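Local structure of endo-beta-1,4-glucanase (cellulase B) (Bacillus halodurans, 4V2X) at residues 127-132 against 180-185; 159-164 against 212-217; 171-176 against 223-228. The protein hydrolyses beta-glucans such as xyloglucan and beta-1,3-1,4-glucans with a family 5 catalytic module, helped by a family 46 carbohydrate-binding module. All coordinates share one frame; numbering follows the deposited sequence.

Interaction 1 of 3, residues 127-132 against 180-185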
loop_
_atom_site.group_PDB
_atom_site.type_symbol
_atom_site.label_atom_id
_atom_site.label_comp_id
_atom_site.label_asym_id
_atom_site.label_seq_id
_atom_site.Cartn_x
_atom_site.Cartn_y
_atom_site.Cartn_z
ATOM N N GLN A 127 -37.933 7.494 5.604
ATOM C CA GLN A 127 -38.873 6.457 6.006
ATOM C C GLN A 127 -38.148 5.127 6.127
ATOM O O GLN A 127 -38.315 4.384 7.096
ATOM C CB GLN A 127 -40.020 6.352 4.997
ATOM C CG GLN A 127 -41.123 7.385 5.199
ATOM C CD GLN A 127 -40.695 8.814 4.916
ATOM O OE1 GLN A 127 -40.506 9.204 3.765
ATOM N NE2 GLN A 127 -40.563 9.613 5.970
ATOM N N PHE A 128 -37.326 4.839 5.135
ATOM C CA PHE A 128 -36.490 3.646 5.168
ATOM C C PHE A 128 -35.543 3.702 6.359
ATOM O O PHE A 128 -35.469 2.762 7.137
ATOM C CB PHE A 128 -35.713 3.523 3.874
ATOM C CG PHE A 128 -34.859 2.294 3.804
ATOM C CD1 PHE A 128 -35.438 1.050 3.624
ATOM C CD2 PHE A 128 -33.477 2.382 3.920
ATOM C CE1 PHE A 128 -34.653 -0.097 3.564
ATOM C CE2 PHE A 128 -32.687 1.244 3.846
ATOM C CZ PHE A 128 -33.279 0.005 3.667
ATOM N N LEU A 129 -34.836 4.815 6.514
ATOM C CA LEU A 129 -33.942 4.991 7.656
ATOM C C LEU A 129 -34.652 4.810 9.002
ATOM O O LEU A 129 -34.115 4.176 9.908
ATOM C CB LEU A 129 -33.237 6.354 7.593
ATOM C CG LEU A 129 -32.175 6.651 8.659
ATOM C CD1 LEU A 129 -31.120 5.555 8.704
ATOM C CD2 LEU A 129 -31.531 8.004 8.392
ATOM N N ASN A 130 -35.862 5.348 9.145
ATOM C CA ASN A 130 -36.595 5.157 10.395
ATOM C C ASN A 130 -36.945 3.686 10.666
ATOM O O ASN A 130 -36.947 3.253 11.815
ATOM C CB ASN A 130 -37.849 6.037 10.444
ATOM C CG ASN A 130 -37.537 7.471 10.843
ATOM O OD1 ASN A 130 -36.604 7.720 11.606
ATOM N ND2 ASN A 130 -38.319 8.420 10.337
ATOM N N ARG A 131 -37.225 2.921 9.619
ATOM C CA ARG A 131 -37.499 1.494 9.789
ATOM C C ARG A 131 -36.241 0.744 10.237
ATOM O O ARG A 131 -36.306 -0.089 11.138
ATOM C CB ARG A 131 -38.066 0.893 8.505
ATOM C CG ARG A 131 -39.425 1.457 8.123
ATOM C CD ARG A 131 -40.253 0.437 7.361
ATOM N NE ARG A 131 -39.602 0.025 6.116
ATOM C CZ ARG A 131 -39.554 0.759 5.006
ATOM N NH1 ARG A 131 -40.097 1.968 4.963
ATOM N NH2 ARG A 131 -38.944 0.280 3.928
ATOM N N VAL A 132 -35.102 1.061 9.622
ATOM C CA VAL A 132 -33.819 0.491 10.046
ATOM C C VAL A 132 -33.555 0.881 11.501
ATOM O O VAL A 132 -33.224 0.045 12.342
ATOM C CB VAL A 132 -32.657 0.979 9.153
ATOM C CG1 VAL A 132 -31.314 0.525 9.719
ATOM C CG2 VAL A 132 -32.835 0.476 7.722
ATOM N N SER A 180 -23.452 8.474 10.168
ATOM C CA SER A 180 -22.680 8.825 11.354
ATOM C C SER A 180 -23.389 9.933 12.125
ATOM O O SER A 180 -23.474 9.868 13.346
ATOM C CB SER A 180 -21.232 9.203 11.005
ATOM O OG SER A 180 -21.138 10.442 10.327
ATOM N N ASN A 181 -23.930 10.920 11.415
ATOM C CA ASN A 181 -24.682 11.996 12.070
ATOM C C ASN A 181 -25.969 11.493 12.715
ATOM O O ASN A 181 -26.238 11.795 13.882
ATOM C CB ASN A 181 -25.012 13.114 11.089
ATOM C CG ASN A 181 -25.780 14.246 11.748
ATOM O OD1 ASN A 181 -26.969 14.420 11.509
ATOM N ND2 ASN A 181 -25.108 14.995 12.608
ATOM N N HIS A 182 -26.752 10.719 11.964
ATOM C CA HIS A 182 -28.013 10.162 12.464
ATOM C C HIS A 182 -27.816 9.361 13.750
ATOM O O HIS A 182 -28.576 9.519 14.703
ATOM C CB HIS A 182 -28.680 9.271 11.405
ATOM C CG HIS A 182 -30.028 8.757 11.807
ATOM N ND1 HIS A 182 -31.180 9.504 11.676
ATOM C CD2 HIS A 182 -30.409 7.573 12.346
ATOM C CE1 HIS A 182 -32.211 8.803 12.113
ATOM N NE2 HIS A 182 -31.770 7.628 12.527
ATOM N N PHE A 183 -26.790 8.515 13.780
ATOM C CA PHE A 183 -26.590 7.594 14.897
ATOM C C PHE A 183 -25.582 8.070 15.950
ATOM O O PHE A 183 -25.263 7.323 16.874
ATOM C CB PHE A 183 -26.174 6.213 14.359
ATOM C CG PHE A 183 -27.287 5.469 13.679
ATOM C CD1 PHE A 183 -28.374 5.014 14.409
ATOM C CD2 PHE A 183 -27.248 5.216 12.309
ATOM C CE1 PHE A 183 -29.407 4.321 13.797
ATOM C CE2 PHE A 183 -28.274 4.516 11.692
ATOM C CZ PHE A 183 -29.360 4.075 12.436
ATOM N N LYS A 184 -25.099 9.308 15.843
ATOM C CA LYS A 184 -23.964 9.750 16.663
ATOM C C LYS A 184 -24.171 9.621 18.170
ATOM O O LYS A 184 -23.217 9.336 18.896
ATOM C CB LYS A 184 -23.547 11.187 16.315
ATOM C CG LYS A 184 -24.546 12.274 16.683
ATOM C CD LYS A 184 -24.100 13.613 16.116
ATOM C CE LYS A 184 -25.222 14.639 16.158
ATOM N NZ LYS A 184 -25.704 14.856 17.547
ATOM N N ASP A 185 -25.403 9.814 18.640
ATOM C CA ASP A 185 -25.688 9.764 20.080
ATOM C C ASP A 185 -26.170 8.395 20.574
ATOM O O ASP A 185 -26.492 8.240 21.749
ATOM C CB ASP A 185 -26.703 10.851 20.453
ATOM C CG ASP A 185 -26.145 12.250 20.272
ATOM O OD1 ASP A 185 -24.990 12.492 20.674
ATOM O OD2 ASP A 185 -26.861 13.105 19.721
#
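Leu129 on helix 126-141 and His182 on helix 165-183 bring the two backbones closest, their CA atoms 9.2 Å apart, a spacing wide enough for the side chains to fill. Both helices belong to the outer layer of the (beta/alpha)8 barrel of the glycosyl hydrolase family 5 module, one following strand 105-108 and the other strand 145-149, so the contact joins two neighbouring helices of that layer.

The two side chains approach from opposite directions. Leu129 has CG anti to the backbone N (chi1 -175°), which carries its branch across the gap and lays CD2 over one face of the imidazole. This is a CH-pi contact: CD2 stands 3.8 Å from the centroid of the His182 ring, only 15° off the ring normal, and comes closest to ND1 of His182 at 3.6 Å. Leucine suits the place because its fork serves two rings at once. While CD2 covers the imidazole, CD1 meets Phe183, reaching CE2 of that ring obliquely at 4.3 Å.

The two aromatic residues also lean on each other. CD2 of His182 sits 3.5 Å above the plane of the Phe183 ring, over its centre, whereas CD2 of Phe183 lies in the imidazole plane, at its edge. Phe183 is buried and continues inward onto Leu190 and Phe192 of strand 190-193, a fitting role for a large apolar ring between helix layer and barrel. Histidine, in contrast, combines a flat face for Leu129 with ring nitrogens able to bond to polar neighbours. Its NE2 is hydrogen-bonded to OD2 of Asp133, next in sequence after Val132, which helps to fix the turn of the imidazole beneath Leu129 CD2.

Interaction 2 of 3, residues 159-164 against 212-217; sequences YEMEHN and HALLDD. With CA (calcium ion), chain B.
Glu162 works on two fronts: its CG lies 3.9 Å above one face of the neighbouring His163 ring, toward the rim, while its CA is touched by CD1 of Leu214 at 3.6 Å. Its flat carboxylate turns to other partners, with OE2 bonded to Asn210 and OE1 in a salt bridge with Arg208. The aliphatic part of a glutamate can therefore pack on leucine while its charge is paired.

Met161 is extended, CG anti to the backbone N (chi1 -167°), and runs alongside Leu214, the two chains heading opposite ways. SD comes to 4.0 Å from Leu214 CB, and CE reaches on to Leu214 O at 3.8 Å and Asp217 CB at 4.1 Å. Long, unbranched and apolar, methionine can thread from the loop after helix 153-158 to the flank of helix 209-227, an outer helix of the family 5 (beta/alpha)8 barrel. An alanine here would have no SD or CE, and would probably leave a gap beside Leu214 and against CB of Asp217.

That aspartate matters to a metal site between subunits. Asp216 OD1 binds the calcium ion at 2.3 Å and Asp217 OD1 at 2.4 Å, with two waters and the same two aspartates of the second subunit. Tyr165 OH is hydrogen-bonded to Asp217 OD2, and water 1 donates to Ala213 O at 2.8 Å.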
loop_
_atom_site.group_PDB
_atom_site.type_symbol
_atom_site.label_atom_id
_atom_site.label_comp_id
_atom_site.label_asym_id
_atom_site.label_seq_id
_atom_site.Cartn_x
_atom_site.Cartn_y
_atom_site.Cartn_z
ATOM N N TYR A 159 -17.860 -0.791 -6.275
ATOM C CA TYR A 159 -16.859 -1.459 -7.117
ATOM C C TYR A 159 -16.393 -0.623 -8.318
ATOM O O TYR A 159 -15.350 -0.926 -8.907
ATOM C CB TYR A 159 -17.413 -2.793 -7.634
ATOM C CG TYR A 159 -18.340 -2.590 -8.801
ATOM C CD1 TYR A 159 -19.639 -2.141 -8.602
ATOM C CD2 TYR A 159 -17.905 -2.799 -10.106
ATOM C CE1 TYR A 159 -20.487 -1.911 -9.660
ATOM C CE2 TYR A 159 -18.751 -2.578 -11.177
ATOM C CZ TYR A 159 -20.041 -2.132 -10.940
ATOM O OH TYR A 159 -20.908 -1.898 -11.976
ATOM N N GLU A 160 -17.183 0.384 -8.701
ATOM C CA GLU A 160 -16.859 1.279 -9.817
ATOM C C GLU A 160 -15.663 2.166 -9.530
ATOM O O GLU A 160 -15.150 2.802 -10.446
ATOM C CB GLU A 160 -18.034 2.220 -10.133
ATOM C CG GLU A 160 -19.294 1.568 -10.680
ATOM C CD GLU A 160 -20.418 2.577 -10.880
ATOM O OE1 GLU A 160 -20.141 3.775 -11.119
ATOM O OE2 GLU A 160 -21.588 2.179 -10.795
ATOM N N MET A 161 -15.243 2.227 -8.268
ATOM C CA MET A 161 -14.251 3.203 -7.813
ATOM C C MET A 161 -12.970 3.229 -8.641
ATOM O O MET A 161 -12.342 4.288 -8.778
ATOM C CB MET A 161 -13.914 2.940 -6.344
ATOM C CG MET A 161 -13.144 4.053 -5.662
ATOM S SD MET A 161 -12.835 3.554 -3.961
ATOM C CE MET A 161 -11.723 4.840 -3.415
ATOM N N GLU A 162 -12.564 2.083 -9.180
ATOM C CA GLU A 162 -11.313 2.020 -9.932
ATOM C C GLU A 162 -11.293 2.961 -11.131
ATOM O O GLU A 162 -10.257 3.550 -11.427
ATOM C CB GLU A 162 -11.009 0.595 -10.381
ATOM C CG GLU A 162 -9.738 0.484 -11.193
ATOM C CD GLU A 162 -9.187 -0.914 -11.211
ATOM O OE1 GLU A 162 -9.940 -1.843 -11.587
ATOM O OE2 GLU A 162 -8.004 -1.073 -10.843
ATOM N N HIS A 163 -12.424 3.096 -11.819
ATOM C CA HIS A 163 -12.518 4.001 -12.976
ATOM C C HIS A 163 -13.438 5.196 -12.724
ATOM O O HIS A 163 -13.779 5.937 -13.646
ATOM C CB HIS A 163 -12.968 3.214 -14.203
ATOM C CG HIS A 163 -12.018 2.126 -14.587
ATOM N ND1 HIS A 163 -10.810 2.380 -15.196
ATOM C CD2 HIS A 163 -12.091 0.782 -14.441
ATOM C CE1 HIS A 163 -10.178 1.240 -15.409
ATOM N NE2 HIS A 163 -10.934 0.255 -14.961
ATOM N N ASN A 164 -13.809 5.396 -11.465
ATOM C CA ASN A 164 -14.661 6.506 -11.064
ATOM C C ASN A 164 -14.365 6.863 -9.609
ATOM O O ASN A 164 -15.223 6.729 -8.744
ATOM C CB ASN A 164 -16.131 6.136 -11.245
ATOM C CG ASN A 164 -17.064 7.325 -11.051
ATOM O OD1 ASN A 164 -16.623 8.469 -10.949
ATOM N ND2 ASN A 164 -18.360 7.047 -10.976
ATOM N N HIS A 212 -6.239 -2.913 -3.766
ATOM C CA HIS A 212 -5.903 -2.814 -2.336
ATOM C C HIS A 212 -5.873 -1.364 -1.898
ATOM O O HIS A 212 -6.366 -1.020 -0.824
ATOM C CB HIS A 212 -4.558 -3.474 -2.043
ATOM C CG HIS A 212 -4.479 -4.888 -2.512
ATOM N ND1 HIS A 212 -5.297 -5.879 -2.018
ATOM C CD2 HIS A 212 -3.703 -5.470 -3.454
ATOM C CE1 HIS A 212 -5.014 -7.019 -2.625
ATOM N NE2 HIS A 212 -4.055 -6.796 -3.505
ATOM N N ALA A 213 -5.299 -0.510 -2.742
ATOM C CA ALA A 213 -5.213 0.911 -2.430
ATOM C C ALA A 213 -6.580 1.567 -2.331
ATOM O O ALA A 213 -6.798 2.441 -1.485
ATOM C CB ALA A 213 -4.359 1.624 -3.463
ATOM N N LEU A 214 -7.502 1.146 -3.197
ATOM C CA LEU A 214 -8.865 1.666 -3.169
ATOM C C LEU A 214 -9.568 1.290 -1.864
ATOM O O LEU A 214 -10.229 2.118 -1.248
ATOM C CB LEU A 214 -9.665 1.150 -4.367
ATOM C CG LEU A 214 -9.113 1.496 -5.756
ATOM C CD1 LEU A 214 -9.893 0.769 -6.836
ATOM C CD2 LEU A 214 -9.141 2.994 -6.007
ATOM N N LEU A 215 -9.430 0.038 -1.438
ATOM C CA LEU A 215 -10.074 -0.397 -0.195
ATOM C C LEU A 215 -9.485 0.330 1.020
ATOM O O LEU A 215 -10.218 0.747 1.923
ATOM C CB LEU A 215 -9.988 -1.917 -0.015
ATOM C CG LEU A 215 -10.590 -2.458 1.287
ATOM C CD1 LEU A 215 -12.032 -2.022 1.507
ATOM C CD2 LEU A 215 -10.487 -3.969 1.305
ATOM N N ASP A 216 -8.173 0.527 1.031
ATOM C CA ASP A 216 -7.576 1.311 2.110
ATOM C C ASP A 216 -8.220 2.700 2.180
ATOM O O ASP A 216 -8.534 3.186 3.256
ATOM C CB ASP A 216 -6.069 1.457 1.949
ATOM C CG ASP A 216 -5.487 2.477 2.909
ATOM O OD1 ASP A 216 -5.473 3.685 2.552
ATOM O OD2 ASP A 216 -5.083 2.092 4.034
ATOM N N ASP A 217 -8.401 3.334 1.026
ATOM C CA ASP A 217 -9.017 4.661 0.980
ATOM C C ASP A 217 -10.458 4.662 1.504
ATOM O O ASP A 217 -10.847 5.568 2.236
ATOM C CB ASP A 217 -8.972 5.230 -0.435
ATOM C CG ASP A 217 -7.570 5.616 -0.873
ATOM O OD1 ASP A 217 -6.623 5.561 -0.053
ATOM O OD2 ASP A 217 -7.412 5.996 -2.047
HETATM CA CA CA B . -4.616 5.367 1.165
HETATM O O HOH W 1 -4.422 3.598 -0.460
HETATM O O HOH W 2 -2.608 4.573 2.235
#

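Interaction 3 of 3, residues 171-176 against 223-228; sequences KYRSLW and FEIVRQ
Consecutive outer helices of the barrel, 165-183 and 209-227, pack together where Ile225 points at Arg173 and Trp176, with the CA atoms of Trp176 and Ile225 just 7.0 Å apart. The approach is close enough for Ile225 to rest on backbone as well as side-chain atoms. Its beta-branch divides the work. With CG1 beside the backbone N (chi1 -71°) and CG2 anti to it, the longer arm sends CD1 to within 3.7 Å of Arg173 CA, while CG2 settles 3.7 Å from Trp176 O. A buried isoleucine suits the place because its two arms fill the surface at different points along the facing helix.

The contact lies in the helical layer of the (beta/alpha)8 fold, between the helices that follow strands 145-149 and 190-193. Arg173 lies at the partly exposed border of this layer. In the conformer described, one of two modelled, its chain bends at chi3 (-83°), and one face of the guanidinium lies over Ile225 CG1, nearest through NH1 at 3.8 Å; this detail is accordingly tentative. The salt-bridge partner of NH1 is Glu177, one turn further along the same helix, and Arg173 also packs on Arg173 of the second subunit.

Trp176 offers CB to CG2 of Ile225, yet its indole leads away and inward, with NE1 hydrogen-bonded to Ser194 O. CD1 of that indole stands 3.7 Å above the plane of Tyr172, toward the rim of the phenol ring, so the two aromatics pack on each other. At the end of helix 209-227, Gln228 folds back and its NE2 donates to Glu224 O at 3.3 Å, from 48° above the carbonyl plane.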
loop_
_atom_site.group_PDB
_atom_site.type_symbol
_atom_site.label_atom_id
_atom_site.label_comp_id
_atom_site.label_asym_id
_atom_site.label_seq_id
_atom_site.Cartn_x
_atom_site.Cartn_y
_atom_site.Cartn_z
ATOM N N LYS A 171 -20.304 9.785 -3.213
ATOM C CA LYS A 171 -21.489 9.041 -2.781
ATOM C C LYS A 171 -21.270 8.311 -1.450
ATOM O O LYS A 171 -22.106 8.379 -0.546
ATOM C CB LYS A 171 -21.871 8.044 -3.872
ATOM C CG LYS A 171 -23.220 7.380 -3.674
ATOM C CD LYS A 171 -23.611 6.609 -4.918
ATOM C CE LYS A 171 -24.874 5.793 -4.708
ATOM N NZ LYS A 171 -25.311 5.162 -5.971
ATOM N N TYR A 172 -20.137 7.624 -1.343
ATOM C CA TYR A 172 -19.749 6.903 -0.127
ATOM C C TYR A 172 -19.617 7.857 1.059
ATOM O O TYR A 172 -20.161 7.596 2.132
ATOM C CB TYR A 172 -18.431 6.181 -0.394
ATOM C CG TYR A 172 -17.859 5.330 0.710
ATOM C CD1 TYR A 172 -18.301 4.026 0.920
ATOM C CD2 TYR A 172 -16.810 5.796 1.492
ATOM C CE1 TYR A 172 -17.741 3.224 1.905
ATOM C CE2 TYR A 172 -16.246 5.002 2.477
ATOM C CZ TYR A 172 -16.711 3.723 2.679
ATOM O OH TYR A 172 -16.122 2.962 3.657
ATOM N N ARG A 173 -18.905 8.966 0.854
ATOM C CA ARG A 173 -18.761 9.989 1.886
ATOM C C ARG A 173 -20.128 10.485 2.348
ATOM O O ARG A 173 -20.382 10.587 3.544
ATOM C CB ARG A 173 -17.915 11.154 1.362
ATOM C CG ARG A 173 -17.919 12.403 2.228
ATOM C CD ARG A 173 -16.908 13.417 1.716
ATOM N NE ARG A 173 -15.564 13.132 2.202
ATOM C CZ ARG A 173 -15.142 13.449 3.420
ATOM N NH1 ARG A 173 -15.961 14.057 4.264
ATOM N NH2 ARG A 173 -13.906 13.153 3.797
ATOM N N SER A 174 -21.003 10.790 1.396
ATOM C CA SER A 174 -22.325 11.307 1.739
ATOM C C SER A 174 -23.110 10.337 2.620
ATOM O O SER A 174 -23.727 10.739 3.604
ATOM C CB SER A 174 -23.135 11.627 0.487
ATOM O OG SER A 174 -24.437 12.043 0.869
ATOM N N LEU A 175 -23.081 9.057 2.269
ATOM C CA LEU A 175 -23.837 8.067 3.022
ATOM C C LEU A 175 -23.302 7.941 4.441
ATOM O O LEU A 175 -24.080 7.941 5.393
ATOM C CB LEU A 175 -23.841 6.709 2.309
ATOM C CG LEU A 175 -24.639 6.634 1.004
ATOM C CD1 LEU A 175 -24.586 5.226 0.434
ATOM C CD2 LEU A 175 -26.087 7.055 1.184
ATOM N N TRP A 176 -21.981 7.867 4.593
ATOM C CA TRP A 176 -21.410 7.710 5.921
ATOM C C TRP A 176 -21.480 8.988 6.751
ATOM O O TRP A 176 -21.580 8.916 7.966
ATOM C CB TRP A 176 -19.983 7.165 5.869
ATOM C CG TRP A 176 -19.988 5.664 5.830
ATOM C CD1 TRP A 176 -19.455 4.863 4.871
ATOM C CD2 TRP A 176 -20.608 4.795 6.786
ATOM N NE1 TRP A 176 -19.686 3.542 5.178
ATOM C CE2 TRP A 176 -20.393 3.476 6.350
ATOM C CE3 TRP A 176 -21.312 5.007 7.978
ATOM C CZ2 TRP A 176 -20.861 2.368 7.057
ATOM C CZ3 TRP A 176 -21.780 3.906 8.678
ATOM C CH2 TRP A 176 -21.545 2.604 8.218
ATOM N N PHE A 223 -13.350 5.976 8.457
ATOM C CA PHE A 223 -12.784 6.268 9.774
ATOM C C PHE A 223 -12.792 7.774 10.057
ATOM O O PHE A 223 -13.290 8.213 11.100
ATOM C CB PHE A 223 -11.368 5.701 9.859
ATOM C CG PHE A 223 -10.625 6.084 11.104
ATOM C CD1 PHE A 223 -10.695 5.291 12.239
ATOM C CD2 PHE A 223 -9.826 7.224 11.125
ATOM C CE1 PHE A 223 -9.998 5.635 13.380
ATOM C CE2 PHE A 223 -9.126 7.570 12.269
ATOM C CZ PHE A 223 -9.212 6.778 13.394
ATOM N N GLU A 224 -12.257 8.547 9.116
ATOM C CA GLU A 224 -12.151 10.008 9.270
ATOM C C GLU A 224 -13.518 10.658 9.494
ATOM O O GLU A 224 -13.684 11.483 10.393
ATOM C CB GLU A 224 -11.483 10.629 8.043
ATOM C CG GLU A 224 -9.975 10.446 7.984
ATOM C CD GLU A 224 -9.368 11.039 6.723
ATOM O OE1 GLU A 224 -9.600 10.488 5.623
ATOM O OE2 GLU A 224 -8.669 12.066 6.825
ATOM N N ILE A 225 -14.488 10.280 8.668
ATOM C CA ILE A 225 -15.845 10.800 8.764
ATOM C C ILE A 225 -16.467 10.475 10.111
ATOM O O ILE A 225 -16.932 11.366 10.815
ATOM C CB ILE A 225 -16.750 10.246 7.641
ATOM C CG1 ILE A 225 -16.349 10.861 6.299
ATOM C CG2 ILE A 225 -18.216 10.544 7.923
ATOM C CD1 ILE A 225 -16.894 10.131 5.096
ATOM N N VAL A 226 -16.484 9.197 10.475
ATOM C CA VAL A 226 -17.133 8.805 11.717
ATOM C C VAL A 226 -16.447 9.489 12.902
ATOM O O VAL A 226 -17.114 10.095 13.735
ATOM C CB VAL A 226 -17.164 7.270 11.912
ATOM C CG1 VAL A 226 -17.756 6.903 13.271
ATOM C CG2 VAL A 226 -17.987 6.613 10.809
ATOM N N ARG A 227 -15.123 9.410 12.965
ATOM C CA ARG A 227 -14.399 9.849 14.159
ATOM C C ARG A 227 -14.562 11.336 14.467
ATOM O O ARG A 227 -14.414 11.740 15.622
ATOM C CB ARG A 227 -12.917 9.484 14.067
ATOM C CG ARG A 227 -12.649 8.011 14.349
ATOM C CD ARG A 227 -12.704 7.714 15.842
ATOM N NE ARG A 227 -12.507 6.298 16.152
ATOM C CZ ARG A 227 -13.481 5.401 16.326
ATOM N NH1 ARG A 227 -14.761 5.730 16.215
ATOM N NH2 ARG A 227 -13.164 4.147 16.607
ATOM N N GLN A 228 -14.892 12.128 13.454
ATOM C CA GLN A 228 -15.011 13.577 13.613
ATOM C C GLN A 228 -16.458 14.083 13.518
ATOM O O GLN A 228 -16.688 15.288 13.387
ATOM C CB GLN A 228 -14.119 14.256 12.573
ATOM C CG GLN A 228 -12.648 13.903 12.757
ATOM C CD GLN A 228 -11.743 14.550 11.728
ATOM O OE1 GLN A 228 -10.810 15.274 12.077
ATOM N NE2 GLN A 228 -12.012 14.292 10.454
#

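How the interactions relate
Along the chain the segments run 127-132, 159-164, 171-176, 180-185, 212-217, 223-228, so every pair of interactions crosses and none nests. Interaction 1 closes a loop holding strand 145-149 and most of helix 165-183. Interactions 2 and 3 close overlapping loops around strand 190-193, both ending on helix 209-227. Helix 165-183 is shared by interactions 1 and 3, which touch where Ser180 OG packs on Ile225 CG2 at 3.8 Å; interactions 2 and 3 are about 5 Å apart at their nearest atoms. Together they tie three outer helices of the barrel (126-141, 165-183 and 209-227) and a connecting loop, with interactions 2 and 3 also bordering the second subunit.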